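Long-range contacts in ribosomal RNA small subunit methyltransferase E (Neisseria gonorrhoeae, PDB 5VM8), which probably methylates the N3 position of a uridine in 16S ribosomal RNA, using S-adenosylmethionine as the methyl donor: residues A[177-182]-A[220-225]; A[83-88]-A[239-244]; A[9-14]-A[148-153]. One frame throughout, in Å; residues are numbered along the deposited sequence.

Interaction 1 of 3, residues A[177-182]-A[220-225]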
loop_
_atom_site.group_PDB
_atom_site.type_symbol
_atom_site.label_atom_id
_atom_site.label_comp_id
_atom_site.label_asym_id
_atom_site.label_seq_id
_atom_site.Cartn_x
_atom_site.Cartn_y
_atom_site.Cartn_z
ATOM N N MET A 177 -6.173 2.654 -16.159
ATOM C CA MET A 177 -7.175 3.720 -16.140
ATOM C C MET A 177 -6.923 4.672 -17.286
ATOM O O MET A 177 -5.921 5.389 -17.312
ATOM C CB MET A 177 -7.177 4.490 -14.827
ATOM C CG MET A 177 -7.657 3.686 -13.663
ATOM S SD MET A 177 -8.668 4.669 -12.531
ATOM C CE MET A 177 -9.824 5.433 -13.668
ATOM N N SER A 178 -7.841 4.680 -18.226
ATOM C CA SER A 178 -7.680 5.493 -19.403
ATOM C C SER A 178 -9.026 5.548 -20.062
ATOM O O SER A 178 -9.808 4.609 -19.935
ATOM C CB SER A 178 -6.644 4.884 -20.368
ATOM O OG SER A 178 -6.665 5.559 -21.604
ATOM N N ILE A 179 -9.267 6.626 -20.812
ATOM C CA ILE A 179 -10.544 6.774 -21.478
ATOM C C ILE A 179 -10.498 6.212 -22.881
ATOM O O ILE A 179 -11.529 6.157 -23.556
ATOM C CB ILE A 179 -10.941 8.261 -21.509
ATOM C CG1 ILE A 179 -12.467 8.422 -21.533
ATOM C CG2 ILE A 179 -10.282 8.960 -22.710
ATOM C CD1 ILE A 179 -12.942 9.760 -20.977
ATOM N N ASN A 180 -9.334 5.764 -23.333
ATOM C CA ASN A 180 -9.120 5.373 -24.721
ATOM C C ASN A 180 -9.149 3.857 -24.846
ATOM O O ASN A 180 -8.442 3.157 -24.111
ATOM C CB ASN A 180 -7.802 5.955 -25.223
ATOM C CG ASN A 180 -7.807 7.480 -25.201
ATOM O OD1 ASN A 180 -8.694 8.121 -25.770
ATOM N ND2 ASN A 180 -6.825 8.065 -24.518
ATOM N N ARG A 181 -9.952 3.361 -25.790
ATOM C CA ARG A 181 -10.143 1.929 -26.021
ATOM C C ARG A 181 -10.581 1.231 -24.734
ATOM O O ARG A 181 -10.030 0.202 -24.339
ATOM C CB ARG A 181 -8.869 1.308 -26.590
ATOM C CG ARG A 181 -8.525 1.812 -27.988
ATOM C CD ARG A 181 -7.444 0.973 -28.644
ATOM N NE ARG A 181 -6.120 1.381 -28.182
ATOM C CZ ARG A 181 -4.988 1.093 -28.816
ATOM N NH1 ARG A 181 -3.820 1.503 -28.333
ATOM N NH2 ARG A 181 -5.034 0.395 -29.938
ATOM N N ALA A 182 -11.615 1.791 -24.099
ATOM C CA ALA A 182 -12.029 1.422 -22.755
ATOM C C ALA A 182 -13.383 0.725 -22.688
ATOM O O ALA A 182 -14.225 0.836 -23.580
ATOM C CB ALA A 182 -12.095 2.662 -21.865
ATOM N N ALA A 220 -8.077 -1.126 -20.875
ATOM C CA ALA A 220 -8.387 0.223 -20.423
ATOM C C ALA A 220 -9.790 0.269 -19.808
ATOM O O ALA A 220 -10.752 -0.253 -20.387
ATOM C CB ALA A 220 -8.254 1.206 -21.585
ATOM N N VAL A 221 -9.898 0.888 -18.631
ATOM C CA VAL A 221 -11.129 0.904 -17.831
ATOM C C VAL A 221 -11.497 2.329 -17.438
ATOM O O VAL A 221 -10.622 3.172 -17.216
ATOM C CB VAL A 221 -11.018 0.058 -16.543
ATOM C CG1 VAL A 221 -10.955 -1.435 -16.863
ATOM C CG2 VAL A 221 -9.814 0.503 -15.747
ATOM N N THR A 222 -12.800 2.601 -17.413
ATOM C CA THR A 222 -13.375 3.814 -16.853
ATOM C C THR A 222 -14.318 3.437 -15.716
ATOM O O THR A 222 -14.807 2.311 -15.652
ATOM C CB THR A 222 -14.184 4.609 -17.863
ATOM O OG1 THR A 222 -15.327 3.835 -18.218
ATOM C CG2 THR A 222 -13.356 4.991 -19.087
ATOM N N LEU A 223 -14.521 4.368 -14.785
ATOM C CA LEU A 223 -15.532 4.239 -13.739
ATOM C C LEU A 223 -16.465 5.432 -13.782
ATOM O O LEU A 223 -16.084 6.524 -13.354
ATOM C CB LEU A 223 -14.940 4.166 -12.345
ATOM C CG LEU A 223 -13.497 4.082 -12.023
ATOM C CD1 LEU A 223 -13.225 5.115 -10.965
ATOM C CD2 LEU A 223 -13.335 2.678 -11.481
ATOM N N GLY A 224 -17.685 5.238 -14.220
ATOM C CA GLY A 224 -18.663 6.299 -14.117
ATOM C C GLY A 224 -18.600 7.292 -15.261
ATOM O O GLY A 224 -17.675 7.313 -16.066
ATOM N N LYS A 225 -19.595 8.174 -15.294
ATOM C CA LYS A 225 -19.772 8.997 -16.475
ATOM C C LYS A 225 -18.757 10.124 -16.591
ATOM O O LYS A 225 -18.510 10.577 -17.712
ATOM C CB LYS A 225 -21.190 9.576 -16.475
#
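M177 pairs with V221 as a parallel beta bridge, with a weak bond from S178 N to V221 O (3.3 Å). The M177 and V221 side chains lie on the same sheet face, with M177 CG 4.4 Å from V221 CG2.

The tight part is at A220. Its CB packs against two backbone carbonyl oxygens, 3.2 Å from N180 O and 3.4 Å from R181 O. A182 closes in from the far end of the turn, where its CA makes a CA-H...O contact of 3.2 Å with A220 O. T222 CG2, anti to its own carbonyl carbon, reaches S178 O and lies 3.8 Å from A182 CB.

The other side is loose and faces solvent. I179 and N180 start out away from the strand and lie exposed. I179 only brushes T222 CG2, and the end of R181 leads away. An ST turn holds this part in shape: S178 OG, anti to its backbone N (chi1 170°), accepts from N180 N at 3.2 Å. E210 bonds both S178 OG and N180 ND2, and R181 makes a cation-pi contact with F214.

Neighbouring parallel strands joined in this way belong to the alpha/beta sheet of the SPOUT methyltransferase fold. In relatives, the loop after the strand equivalent to 219-222 helps line the knotted S-adenosylmethionine pocket; the same is likely here.

Interaction 2 of 3, residues A[83-88]-A[239-244]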
loop_
_atom_site.group_PDB
_atom_site.type_symbol
_atom_site.label_atom_id
_atom_site.label_comp_id
_atom_site.label_asym_id
_atom_site.label_seq_id
_atom_site.Cartn_x
_atom_site.Cartn_y
_atom_site.Cartn_z
ATOM N N LEU A 83 -8.718 -10.532 -2.242
ATOM C CA LEU A 83 -8.405 -10.042 -3.573
ATOM C C LEU A 83 -6.985 -9.478 -3.589
ATOM O O LEU A 83 -6.602 -8.696 -2.712
ATOM C CB LEU A 83 -9.414 -8.971 -3.978
ATOM C CG LEU A 83 -9.387 -8.441 -5.404
ATOM C CD1 LEU A 83 -9.609 -9.603 -6.384
ATOM C CD2 LEU A 83 -10.450 -7.347 -5.586
ATOM N N ASN A 84 -6.217 -9.868 -4.593
ATOM C CA ASN A 84 -4.831 -9.452 -4.755
ATOM C C ASN A 84 -4.756 -8.311 -5.772
ATOM O O ASN A 84 -4.995 -8.519 -6.958
ATOM C CB ASN A 84 -4.005 -10.657 -5.196
ATOM C CG ASN A 84 -2.539 -10.457 -5.002
ATOM O OD1 ASN A 84 -1.981 -9.457 -5.426
ATOM N ND2 ASN A 84 -1.896 -11.416 -4.373
ATOM N N ILE A 85 -4.456 -7.099 -5.309
ATOM C CA ILE A 85 -4.371 -5.911 -6.162
ATOM C C ILE A 85 -2.978 -5.304 -6.045
ATOM O O ILE A 85 -2.593 -4.836 -4.970
ATOM C CB ILE A 85 -5.414 -4.848 -5.783
ATOM C CG1 ILE A 85 -6.820 -5.438 -5.760
ATOM C CG2 ILE A 85 -5.323 -3.660 -6.752
ATOM C CD1 ILE A 85 -7.808 -4.570 -4.983
ATOM N N THR A 86 -2.252 -5.239 -7.162
ATOM C CA THR A 86 -1.028 -4.445 -7.250
ATOM C C THR A 86 -1.388 -3.124 -7.917
ATOM O O THR A 86 -1.858 -3.112 -9.058
ATOM C CB THR A 86 0.066 -5.159 -8.050
ATOM O OG1 THR A 86 0.423 -6.388 -7.404
ATOM C CG2 THR A 86 1.311 -4.261 -8.249
ATOM N N LEU A 87 -1.121 -2.022 -7.228
ATOM C CA LEU A 87 -1.278 -0.682 -7.786
ATOM C C LEU A 87 0.055 -0.284 -8.407
ATOM O O LEU A 87 1.048 -0.116 -7.699
ATOM C CB LEU A 87 -1.694 0.307 -6.701
ATOM C CG LEU A 87 -1.586 1.810 -7.003
ATOM C CD1 LEU A 87 -2.375 2.209 -8.250
ATOM C CD2 LEU A 87 -2.032 2.629 -5.772
ATOM N N ILE A 88 0.095 -0.192 -9.733
ATOM C CA ILE A 88 1.229 0.394 -10.434
ATOM C C ILE A 88 0.915 1.868 -10.641
ATOM O O ILE A 88 0.117 2.215 -11.521
ATOM C CB ILE A 88 1.496 -0.286 -11.786
ATOM C CG1 ILE A 88 1.768 -1.784 -11.635
ATOM C CG2 ILE A 88 2.715 0.365 -12.476
ATOM C CD1 ILE A 88 2.204 -2.416 -12.939
ATOM N N ALA A 239 -11.788 0.654 -4.399
ATOM C CA ALA A 239 -13.009 0.405 -3.633
ATOM C C ALA A 239 -14.034 -0.323 -4.488
ATOM O O ALA A 239 -14.717 -1.245 -4.015
ATOM C CB ALA A 239 -13.594 1.719 -3.086
ATOM N N ALA A 240 -14.161 0.088 -5.751
ATOM C CA ALA A 240 -15.043 -0.611 -6.679
ATOM C C ALA A 240 -14.601 -2.061 -6.869
ATOM O O ALA A 240 -15.436 -2.967 -6.971
ATOM C CB ALA A 240 -15.069 0.121 -8.027
ATOM N N MET A 241 -13.286 -2.295 -6.916
ATOM C CA MET A 241 -12.783 -3.662 -7.054
ATOM C C MET A 241 -13.098 -4.491 -5.815
ATOM O O MET A 241 -13.443 -5.673 -5.926
ATOM C CB MET A 241 -11.271 -3.648 -7.305
ATOM C CG MET A 241 -10.845 -3.143 -8.661
ATOM S SD MET A 241 -9.029 -3.007 -8.822
ATOM C CE MET A 241 -8.980 -1.852 -10.179
ATOM N N GLN A 242 -12.943 -3.904 -4.617
ATOM C CA GLN A 242 -13.300 -4.628 -3.398
ATOM C C GLN A 242 -14.801 -4.923 -3.329
ATOM O O GLN A 242 -15.212 -5.898 -2.682
ATOM C CB GLN A 242 -12.861 -3.852 -2.136
ATOM C CG GLN A 242 -11.343 -3.552 -2.002
ATOM C CD GLN A 242 -10.453 -4.802 -1.845
ATOM O OE1 GLN A 242 -10.914 -5.950 -1.882
ATOM N NE2 GLN A 242 -9.166 -4.564 -1.672
ATOM N N THR A 243 -15.630 -4.090 -3.965
ATOM C CA THR A 243 -17.077 -4.302 -3.971
ATOM C C THR A 243 -17.476 -5.431 -4.932
ATOM O O THR A 243 -18.361 -6.246 -4.612
ATOM C CB THR A 243 -17.781 -2.983 -4.316
ATOM O OG1 THR A 243 -17.420 -1.989 -3.358
ATOM C CG2 THR A 243 -19.286 -3.138 -4.350
ATOM N N LEU A 244 -16.807 -5.521 -6.094
ATOM C CA LEU A 244 -17.100 -6.576 -7.073
ATOM C C LEU A 244 -16.409 -7.895 -6.736
ATOM O O LEU A 244 -16.978 -8.962 -6.950
ATOM C CB LEU A 244 -16.668 -6.130 -8.472
ATOM C CG LEU A 244 -17.469 -4.986 -9.078
ATOM C CD1 LEU A 244 -16.782 -4.415 -10.299
ATOM C CD2 LEU A 244 -18.851 -5.510 -9.427
HETATM O O HOH W 1 -6.953 -5.795 -1.857
#
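NE2 of Q242, which rests on I85 CD1 at 3.6 Å, donates to the backbone carbonyl of L107. At the other end of the amide, OE1 bonds S81 OG, which also bonds L83 N. The buried amide thus has partners at both ends, which should fix its flip. A water that donates to L83 O, 3.0 Å from the water oxygen, lies by Q242 NE2 at a doubtfully short distance. It may link the helix to the chain entering the strand. The Q242 chain bends at chi2 (-65°), bringing CD round toward I85. The side chains of I85 and Q242 cross obliquely.

This is where helix 232-244 covers the start of strand 85-90 in the parallel sheet of the SPOUT domain. L83 and I85, two residues apart, both face the helix. The CB methylene of M241 takes a methyl from each of them. L83 CB lies 4.0 Å from Q242 OE1. L83 CD2 lies 3.4 Å from M241 O and 4.2 Å from M241 CB. I85 CD1 meets the same CB at 4.3 Å.

Interaction 3 of 3, residues A[9-14]-A[148-153]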
loop_
_atom_site.group_PDB
_atom_site.type_symbol
_atom_site.label_atom_id
_atom_site.label_comp_id
_atom_site.label_asym_id
_atom_site.label_seq_id
_atom_site.Cartn_x
_atom_site.Cartn_y
_atom_site.Cartn_z
ATOM N N MET A 9 -6.199 -0.881 21.657
ATOM C CA MET A 9 -4.761 -0.839 21.917
ATOM C C MET A 9 -4.002 -0.206 20.748
ATOM O O MET A 9 -4.296 -0.501 19.585
ATOM C CB MET A 9 -4.217 -2.239 22.155
ATOM C CG MET A 9 -4.869 -3.011 23.267
ATOM S SD MET A 9 -4.373 -4.738 23.122
ATOM C CE MET A 9 -5.158 -5.448 24.576
ATOM N N PRO A 10 -3.029 0.665 21.036
ATOM C CA PRO A 10 -2.238 1.277 19.957
ATOM C C PRO A 10 -1.410 0.220 19.244
ATOM O O PRO A 10 -0.904 -0.722 19.863
ATOM C CB PRO A 10 -1.338 2.284 20.686
ATOM C CG PRO A 10 -1.751 2.241 22.143
ATOM C CD PRO A 10 -2.493 0.978 22.371
ATOM N N ARG A 11 -1.284 0.374 17.929
ATOM C CA ARG A 11 -0.644 -0.619 17.076
ATOM C C ARG A 11 0.697 -0.115 16.547
ATOM O O ARG A 11 0.813 1.022 16.074
ATOM C CB ARG A 11 -1.560 -0.975 15.901
ATOM C CG ARG A 11 -2.909 -1.555 16.325
ATOM C CD ARG A 11 -3.899 -1.668 15.154
ATOM N NE ARG A 11 -3.210 -1.901 13.890
ATOM C CZ ARG A 11 -2.894 -3.102 13.424
ATOM N NH1 ARG A 11 -3.211 -4.190 14.118
ATOM N NH2 ARG A 11 -2.248 -3.213 12.274
ATOM N N PHE A 12 1.705 -0.972 16.626
ATOM C CA PHE A 12 3.054 -0.628 16.223
ATOM C C PHE A 12 3.614 -1.745 15.355
ATOM O O PHE A 12 3.531 -2.925 15.712
ATOM C CB PHE A 12 3.931 -0.382 17.455
ATOM C CG PHE A 12 3.356 0.643 18.393
ATOM C CD1 PHE A 12 3.487 2.003 18.126
ATOM C CD2 PHE A 12 2.643 0.250 19.516
ATOM C CE1 PHE A 12 2.929 2.945 18.968
ATOM C CE2 PHE A 12 2.093 1.184 20.367
ATOM C CZ PHE A 12 2.229 2.531 20.089
ATOM N N TYR A 13 4.176 -1.356 14.216
ATOM C CA TYR A 13 4.840 -2.267 13.295
ATOM C C TYR A 13 6.223 -2.614 13.836
ATOM O O TYR A 13 7.025 -1.720 14.112
ATOM C CB TYR A 13 4.954 -1.606 11.925
ATOM C CG TYR A 13 5.788 -2.370 10.933
ATOM C CD1 TYR A 13 5.384 -3.612 10.452
ATOM C CD2 TYR A 13 7.014 -1.877 10.522
ATOM C CE1 TYR A 13 6.161 -4.311 9.548
ATOM C CE2 TYR A 13 7.797 -2.565 9.630
ATOM C CZ TYR A 13 7.375 -3.779 9.145
ATOM O OH TYR A 13 8.181 -4.450 8.251
ATOM N N LEU A 14 6.492 -3.906 14.013
ATOM C CA LEU A 14 7.792 -4.390 14.478
ATOM C C LEU A 14 8.162 -5.620 13.653
ATOM O O LEU A 14 7.676 -6.729 13.927
ATOM C CB LEU A 14 7.771 -4.706 15.973
ATOM C CG LEU A 14 9.041 -5.317 16.580
ATOM C CD1 LEU A 14 10.172 -4.334 16.580
ATOM C CD2 LEU A 14 8.797 -5.846 17.989
ATOM N N GLY A 148 -5.514 -1.124 10.897
ATOM C CA GLY A 148 -5.557 -2.452 11.466
ATOM C C GLY A 148 -5.066 -3.566 10.574
ATOM O O GLY A 148 -5.504 -4.702 10.734
ATOM N N ARG A 149 -4.184 -3.284 9.617
ATOM C CA ARG A 149 -3.634 -4.363 8.816
ATOM C C ARG A 149 -2.376 -4.899 9.487
ATOM O O ARG A 149 -1.470 -4.134 9.815
ATOM C CB ARG A 149 -3.343 -3.874 7.397
ATOM C CG ARG A 149 -4.611 -3.731 6.580
ATOM C CD ARG A 149 -4.325 -3.201 5.209
ATOM N NE ARG A 149 -3.533 -4.146 4.436
ATOM C CZ ARG A 149 -3.242 -3.998 3.153
ATOM N NH1 ARG A 149 -3.693 -2.942 2.494
ATOM N NH2 ARG A 149 -2.502 -4.902 2.533
ATOM N N ASN A 150 -2.299 -6.218 9.620
ATOM C CA ASN A 150 -1.113 -6.882 10.131
ATOM C C ASN A 150 -0.211 -7.372 9.014
ATOM O O ASN A 150 0.842 -7.963 9.288
ATOM C CB ASN A 150 -1.513 -8.024 11.058
ATOM C CG ASN A 150 -2.169 -7.519 12.318
ATOM O OD1 ASN A 150 -1.968 -6.372 12.719
ATOM N ND2 ASN A 150 -2.969 -8.358 12.938
ATOM N N THR A 151 -0.629 -7.167 7.768
ATOM C CA THR A 151 0.180 -7.431 6.593
ATOM C C THR A 151 0.502 -6.084 5.974
ATOM O O THR A 151 -0.397 -5.268 5.754
ATOM C CB THR A 151 -0.567 -8.326 5.611
ATOM O OG1 THR A 151 -0.870 -9.554 6.274
ATOM C CG2 THR A 151 0.306 -8.616 4.408
ATOM N N VAL A 152 1.794 -5.816 5.765
ATOM C CA VAL A 152 2.259 -4.542 5.252
ATOM C C VAL A 152 2.526 -4.709 3.751
ATOM O O VAL A 152 3.383 -5.528 3.385
ATOM C CB VAL A 152 3.515 -4.046 5.983
ATOM C CG1 VAL A 152 4.064 -2.793 5.310
ATOM C CG2 VAL A 152 3.192 -3.764 7.449
ATOM N N PRO A 153 1.786 -4.035 2.883
ATOM C CA PRO A 153 2.068 -4.133 1.447
ATOM C C PRO A 153 3.419 -3.514 1.144
ATOM O O PRO A 153 3.749 -2.446 1.676
ATOM C CB PRO A 153 0.921 -3.341 0.789
ATOM C CG PRO A 153 0.297 -2.511 1.881
ATOM C CD PRO A 153 0.604 -3.204 3.188
#
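R11 and G148 face each other across two backbones that do not pair as strands. Their CA atoms are 7.7 Å apart, and those of Y13 and N150 are 8.2 Å apart. R11 to Y13 form a short edge strand. G148, with a positive phi of 82°, leaves helix 128-147, and the chain runs on irregularly to P153. Side chains bridge the gap.

R11 carries most of the contact. Its chain bends at chi3 (31°), which sets NE 3.4 Å from G148 CA. One guanidinium face lies over that CA, off centre toward the rim. Its edge meets N150 end-on. NH1 donates to N150 OD1 at 2.9 Å, and NH2 reaches the same oxygen at 3.2 Å by a more bent bond. The guanidinium and amide planes are only 23° apart. R11 also bonds carbonyls of the last turn of helix 128-147, E145 O through NE and C144 O through NH2. Its charge thus sits at the carbonyl end of the helix, probably a favourable place.

Y13 makes the apolar part. V152 CG2 comes obliquely to its ring, 3.7 Å from both Y13 CD1 and Y13 CE1. I141 of helix 128-147 touches both side chains.

The contact crosses a domain boundary. It joins the N-terminal PUA-type sheet to the SPOUT methyltransferase domain of an RsmE-type enzyme.

Interactions 1 and 2 both reach the parallel sheet of the methyltransferase domain. Their centres are 16 Å apart and their nearest atoms about 5 Å. Strand 219-222 is followed in the chain by helix 232-244, and L223 touches A236 and A237 of that helix, as M177 touches A233. The chain between them probably helps form the knotted cofactor pocket, as in other SPOUT enzymes. Interaction 3 joins this domain to the N-terminal sheet. Its centre is 20 Å from that of interaction 2 and 34 Å from that of interaction 1, on the opposite side of the chain's centre from interaction 1. Along the sequence, interactions 2 and 3 alternate their segments.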